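Local structure of microtubule-associated protein 1A/1B, light chain 3, putative (3H9D) at residues Lys23-Glu26 against Arg31-Ile34; Ala92-Ile97 against Gly106-Lys111. The protein probably acts in autophagy as a ubiquitin-like protein of the ATG8 family that becomes attached to membrane phospholipid. One frame throughout, in Å; residues are numbered along the deposited sequence.

How the contacts relate
From the N terminus, helix 14-27 ends in a short turn that leads into strand 31-38, and contact 1 closes this loop by packing the end of the helix back on the start of the strand. Contact 2 opens much later: helix 94-101 runs into a loop, and the chain returns as strand 108-113, against which the helix packs. The two loops follow in series, neither nesting nor crossing. They meet in the sheet, where strands 31-38 and 108-113 are parallel neighbours and Leu-108 N probably hydrogen-bonds to Pro-33 O at 3.0 Å. Contact 1 thus ties helix 14-27 to one face of the sheet, and contact 2 helix 94-101 to the other.

Contact 1. Residues Lys23-Glu26 against Arg31-Ile34; sequences KVRE and RLPI
Val-24 and Pro-33 form the apolar centre of the contact: the CG1 methyl of Val-24 lies 3.8 Å from CB of the proline ring. That branch is placed by its first torsion, which sets CG1 opposite the backbone N (chi1 158°), while both CB atoms point toward the opposing segment. Arg-25 supplies a second greasy patch. The CG and CD methylenes of its side chain cross the CD corner of Pro-33 at about a right angle, CD to CD at 3.7 Å, and Arg-25 CD also comes within 3.8 Å of Pro-33 CG. Helix 14-27 belongs to the N-terminal addition that ATG8 proteins carry on their ubiquitin-like fold, and here its last turn settles on the start of strand 31-38. Leu-53 touches Val-24, and Phe-107 touches Pro-33. In ATG8 relatives the counterparts of Val-24, Pro-33, Leu-53 and Phe-107 line the hydrophobic pocket for the aromatic residue of the LC3-interacting (Atg8-interacting) motif, and these four probably do so here. The polar part of the contact is loose. Beyond the methylenes the Arg-25 chain bends at chi3 (79°) and swings its guanidinium along the strand, bringing NH1 toward the Arg-31 carbonyl. Arg-31 O lies in the guanidinium plane, at its edge, but 3.6 Å from NH1 is too long to count as a hydrogen bond, leaving at most a weak electrostatic attraction. The same NH1 lies 3.8 Å from CD2 of Leu-32, whose side chain crosses obliquely although its CB points away from the helix. Tyr-98 of helix 94-101 touches Arg-25, Leu-32 and Pro-33 alike. The guanidinium of Arg-31 is engaged elsewhere, its NH1 donating to the backbone oxygen of Leu-53 on the neighbouring strand 51-55.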
loop_
_atom_site.group_PDB
_atom_site.type_symbol
_atom_site.label_atom_id
_atom_site.label_comp_id
_atom_site.label_asym_id
_atom_site.label_seq_id
_atom_site.Cartn_x
_atom_site.Cartn_y
_atom_site.Cartn_z
ATOM N N LYS A 23 15.714 -4.065 12.452
ATOM C CA LYS A 23 16.979 -3.398 12.765
ATOM C C LYS A 23 16.797 -2.345 13.864
ATOM O O LYS A 23 17.751 -2.015 14.582
ATOM C CB LYS A 23 17.573 -2.739 11.511
ATOM C CG LYS A 23 19.082 -2.505 11.587
ATOM C CD LYS A 23 19.640 -1.767 10.369
ATOM C CE LYS A 23 19.767 -0.258 10.615
ATOM N NZ LYS A 23 20.795 0.399 9.740
ATOM N N VAL A 24 15.580 -1.810 13.968
ATOM C CA VAL A 24 15.222 -0.859 15.023
ATOM C C VAL A 24 15.173 -1.553 16.389
ATOM O O VAL A 24 15.739 -1.055 17.363
ATOM C CB VAL A 24 13.873 -0.142 14.714
ATOM C CG1 VAL A 24 13.229 0.416 15.985
ATOM C CG2 VAL A 24 14.081 0.965 13.694
ATOM N N ARG A 25 14.518 -2.712 16.435
ATOM C CA ARG A 25 14.286 -3.437 17.681
ATOM C C ARG A 25 15.482 -4.288 18.110
ATOM O O ARG A 25 15.473 -4.886 19.193
ATOM C CB ARG A 25 13.023 -4.289 17.567
ATOM C CG ARG A 25 11.736 -3.482 17.667
ATOM C CD ARG A 25 10.562 -4.224 17.034
ATOM N NE ARG A 25 9.961 -5.299 17.842
ATOM C CZ ARG A 25 9.851 -5.324 19.173
ATOM N NH1 ARG A 25 10.305 -4.327 19.926
ATOM N NH2 ARG A 25 9.271 -6.367 19.758
ATOM N N GLU A 26 16.503 -4.330 17.255
ATOM C CA GLU A 26 17.753 -5.032 17.537
ATOM C C GLU A 26 18.812 -4.054 18.053
ATOM O O GLU A 26 19.514 -4.356 19.018
ATOM C CB GLU A 26 18.230 -5.776 16.284
ATOM C CG GLU A 26 19.555 -6.522 16.413
ATOM C CD GLU A 26 20.727 -5.753 15.813
ATOM O OE1 GLU A 26 21.742 -5.577 16.519
ATOM O OE2 GLU A 26 20.632 -5.329 14.637
ATOM N N ARG A 31 12.984 0.198 22.462
ATOM C CA ARG A 31 12.077 1.044 21.664
ATOM C C ARG A 31 11.107 0.281 20.761
ATOM O O ARG A 31 11.272 -0.921 20.499
ATOM C CB ARG A 31 12.860 2.075 20.842
ATOM C CG ARG A 31 13.927 2.786 21.634
ATOM C CD ARG A 31 14.040 4.240 21.285
ATOM N NE ARG A 31 14.739 4.936 22.357
ATOM C CZ ARG A 31 14.565 6.212 22.678
ATOM N NH1 ARG A 31 13.698 6.964 22.015
ATOM N NH2 ARG A 31 15.251 6.730 23.687
ATOM N N LEU A 32 10.087 1.003 20.297
ATOM C CA LEU A 32 9.049 0.435 19.444
ATOM C C LEU A 32 8.947 1.249 18.163
ATOM O O LEU A 32 8.845 2.474 18.219
ATOM C CB LEU A 32 7.704 0.410 20.179
ATOM C CG LEU A 32 7.654 -0.366 21.489
ATOM C CD1 LEU A 32 6.410 0.022 22.254
ATOM C CD2 LEU A 32 7.697 -1.868 21.226
ATOM N N PRO A 33 8.993 0.572 17.001
ATOM C CA PRO A 33 8.979 1.292 15.724
ATOM C C PRO A 33 7.567 1.698 15.306
ATOM O O PRO A 33 6.699 0.848 15.089
ATOM C CB PRO A 33 9.597 0.288 14.754
ATOM C CG PRO A 33 9.274 -1.042 15.321
ATOM C CD PRO A 33 9.086 -0.888 16.812
ATOM N N ILE A 34 7.354 3.003 15.216
ATOM C CA ILE A 34 6.036 3.570 14.980
ATOM C C ILE A 34 6.023 4.402 13.692
ATOM O O ILE A 34 6.933 5.202 13.446
ATOM C CB ILE A 34 5.560 4.402 16.235
ATOM C CG1 ILE A 34 4.781 3.518 17.213
ATOM C CG2 ILE A 34 4.695 5.590 15.855
ATOM C CD1 ILE A 34 5.646 2.651 18.109
#

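Contact 2. Residues Ala92-Ile97 against Gly106-Lys111; sequences AQMADI and GFLYMK
Gln-93 O, at the N-cap of helix 94-101, is gripped by two backbone amides, Asp-96 N at 2.8 Å and Ile-97 N at 3.1 Å. These two bonds close the first turn, from which Met-94 and Ile-97 reach the strand. Leu-108 is the main counterpart: with CG opposite its backbone N (chi1 174°), both its methyls touch Ile-97, CD1 at the main chain and CD2 at the side chain. CD1 rests 3.6 Å from Ile-97 O, whereas CD2 sits 4.1 Å from Ile-97 CG2. Met-94 CE touches this same CD2 from another direction, also at 4.1 Å. Bends at chi2 (-61°) and chi3 (-74°) curl the Met-94 chain so that its end also meets Met-110, CE to SD at 3.7 Å. The arrangement is the core of a ubiquitin-like beta-grasp fold, in which strand 108-113 is the middle strand of the sheet and helices 60-71 and 94-101 pack over one face, with helix 14-27 on the other. Phe-63 of helix 60-71 touches both methionines, Val-60 touches Ile-97, and Thr-83 of strand 80-83 touches Ile-97 and Leu-108. With no hydrogen bond between the two segments and all four touching residues buried, helix and strand are held together here by dispersion and the exclusion of water.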
loop_
_atom_site.group_PDB
_atom_site.type_symbol
_atom_site.label_atom_id
_atom_site.label_comp_id
_atom_site.label_asym_id
_atom_site.label_seq_id
_atom_site.Cartn_x
_atom_site.Cartn_y
_atom_site.Cartn_z
ATOM N N ALA A 92 -3.891 3.980 27.752
ATOM C CA ALA A 92 -3.319 2.745 27.231
ATOM C C ALA A 92 -1.793 2.803 27.160
ATOM O O ALA A 92 -1.197 3.875 27.015
ATOM C CB ALA A 92 -3.915 2.419 25.875
ATOM N N GLN A 93 -1.169 1.636 27.284
ATOM C CA GLN A 93 0.277 1.523 27.212
ATOM C C GLN A 93 0.664 1.354 25.754
ATOM O O GLN A 93 0.188 0.427 25.099
ATOM C CB GLN A 93 0.758 0.301 28.004
ATOM C CG GLN A 93 0.346 0.258 29.481
ATOM C CD GLN A 93 0.801 1.476 30.284
ATOM O OE1 GLN A 93 0.084 1.936 31.181
ATOM N NE2 GLN A 93 1.996 1.999 29.974
ATOM N N MET A 94 1.524 2.234 25.241
ATOM C CA MET A 94 1.981 2.111 23.851
ATOM C C MET A 94 2.343 0.666 23.499
ATOM O O MET A 94 1.984 0.173 22.427
ATOM C CB MET A 94 3.160 3.047 23.565
ATOM C CG MET A 94 2.753 4.494 23.299
ATOM S SD MET A 94 1.669 4.677 21.868
ATOM C CE MET A 94 2.824 4.439 20.507
ATOM N N ALA A 95 3.007 -0.010 24.437
ATOM C CA ALA A 95 3.533 -1.360 24.244
ATOM C C ALA A 95 2.465 -2.459 24.220
ATOM O O ALA A 95 2.743 -3.578 23.775
ATOM C CB ALA A 95 4.574 -1.654 25.303
ATOM N N ASP A 96 1.262 -2.145 24.712
ATOM C CA ASP A 96 0.079 -2.997 24.524
ATOM C C ASP A 96 -0.526 -2.766 23.140
ATOM O O ASP A 96 -0.950 -3.713 22.473
ATOM C CB ASP A 96 -0.991 -2.719 25.593
ATOM C CG ASP A 96 -0.645 -3.310 26.969
ATOM O OD1 ASP A 96 0.232 -4.202 27.069
ATOM O OD2 ASP A 96 -1.281 -2.873 27.958
ATOM N N ILE A 97 -0.588 -1.497 22.735
ATOM C CA ILE A 97 -1.054 -1.103 21.401
ATOM C C ILE A 97 -0.140 -1.693 20.327
ATOM O O ILE A 97 -0.612 -2.187 19.305
ATOM C CB ILE A 97 -1.151 0.455 21.245
ATOM C CG1 ILE A 97 -1.878 1.097 22.438
ATOM C CG2 ILE A 97 -1.814 0.848 19.922
ATOM C CD1 ILE A 97 -3.337 0.664 22.626
ATOM N N GLY A 106 6.251 -5.179 11.107
ATOM C CA GLY A 106 6.824 -4.929 12.437
ATOM C C GLY A 106 6.598 -3.516 12.951
ATOM O O GLY A 106 6.930 -3.208 14.103
ATOM N N PHE A 107 6.045 -2.660 12.089
ATOM C CA PHE A 107 5.722 -1.278 12.436
ATOM C C PHE A 107 4.317 -1.201 13.008
ATOM O O PHE A 107 3.449 -1.985 12.632
ATOM C CB PHE A 107 5.812 -0.361 11.205
ATOM C CG PHE A 107 7.209 0.091 10.874
ATOM C CD1 PHE A 107 7.845 -0.354 9.714
ATOM C CD2 PHE A 107 7.890 0.978 11.715
ATOM C CE1 PHE A 107 9.152 0.064 9.400
ATOM C CE2 PHE A 107 9.189 1.404 11.413
ATOM C CZ PHE A 107 9.825 0.942 10.248
ATOM N N LEU A 108 4.107 -0.267 13.931
ATOM C CA LEU A 108 2.766 0.101 14.361
ATOM C C LEU A 108 2.345 1.339 13.587
ATOM O O LEU A 108 2.973 2.388 13.708
ATOM C CB LEU A 108 2.718 0.379 15.872
ATOM C CG LEU A 108 1.406 0.925 16.462
ATOM C CD1 LEU A 108 0.334 -0.156 16.486
ATOM C CD2 LEU A 108 1.616 1.496 17.859
ATOM N N TYR A 109 1.286 1.215 12.790
ATOM C CA TYR A 109 0.797 2.345 11.995
ATOM C C TYR A 109 -0.248 3.146 12.753
ATOM O O TYR A 109 -1.314 2.640 13.094
ATOM C CB TYR A 109 0.246 1.875 10.638
ATOM C CG TYR A 109 1.325 1.430 9.690
ATOM C CD1 TYR A 109 1.947 0.185 9.834
ATOM C CD2 TYR A 109 1.740 2.256 8.659
ATOM C CE1 TYR A 109 2.961 -0.217 8.963
ATOM C CE2 TYR A 109 2.740 1.857 7.778
ATOM C CZ TYR A 109 3.348 0.625 7.934
ATOM O OH TYR A 109 4.344 0.251 7.055
ATOM N N MET A 110 0.061 4.407 13.006
ATOM C CA MET A 110 -0.852 5.262 13.749
ATOM C C MET A 110 -1.243 6.424 12.882
ATOM O O MET A 110 -0.482 6.809 12.005
ATOM C CB MET A 110 -0.201 5.780 15.033
ATOM C CG MET A 110 0.348 4.695 15.934
ATOM S SD MET A 110 1.046 5.368 17.443
ATOM C CE MET A 110 -0.433 5.953 18.272
ATOM N N LYS A 111 -2.440 6.954 13.114
ATOM C CA LYS A 111 -2.878 8.211 12.516
ATOM C C LYS A 111 -3.063 9.220 13.631
ATOM O O LYS A 111 -3.279 8.850 14.782
ATOM C CB LYS A 111 -4.202 8.037 11.762
ATOM C CG LYS A 111 -4.235 6.915 10.737
ATOM C CD LYS A 111 -4.160 7.437 9.315
ATOM C CE LYS A 111 -2.724 7.549 8.826
ATOM N NZ LYS A 111 -2.659 8.125 7.459
#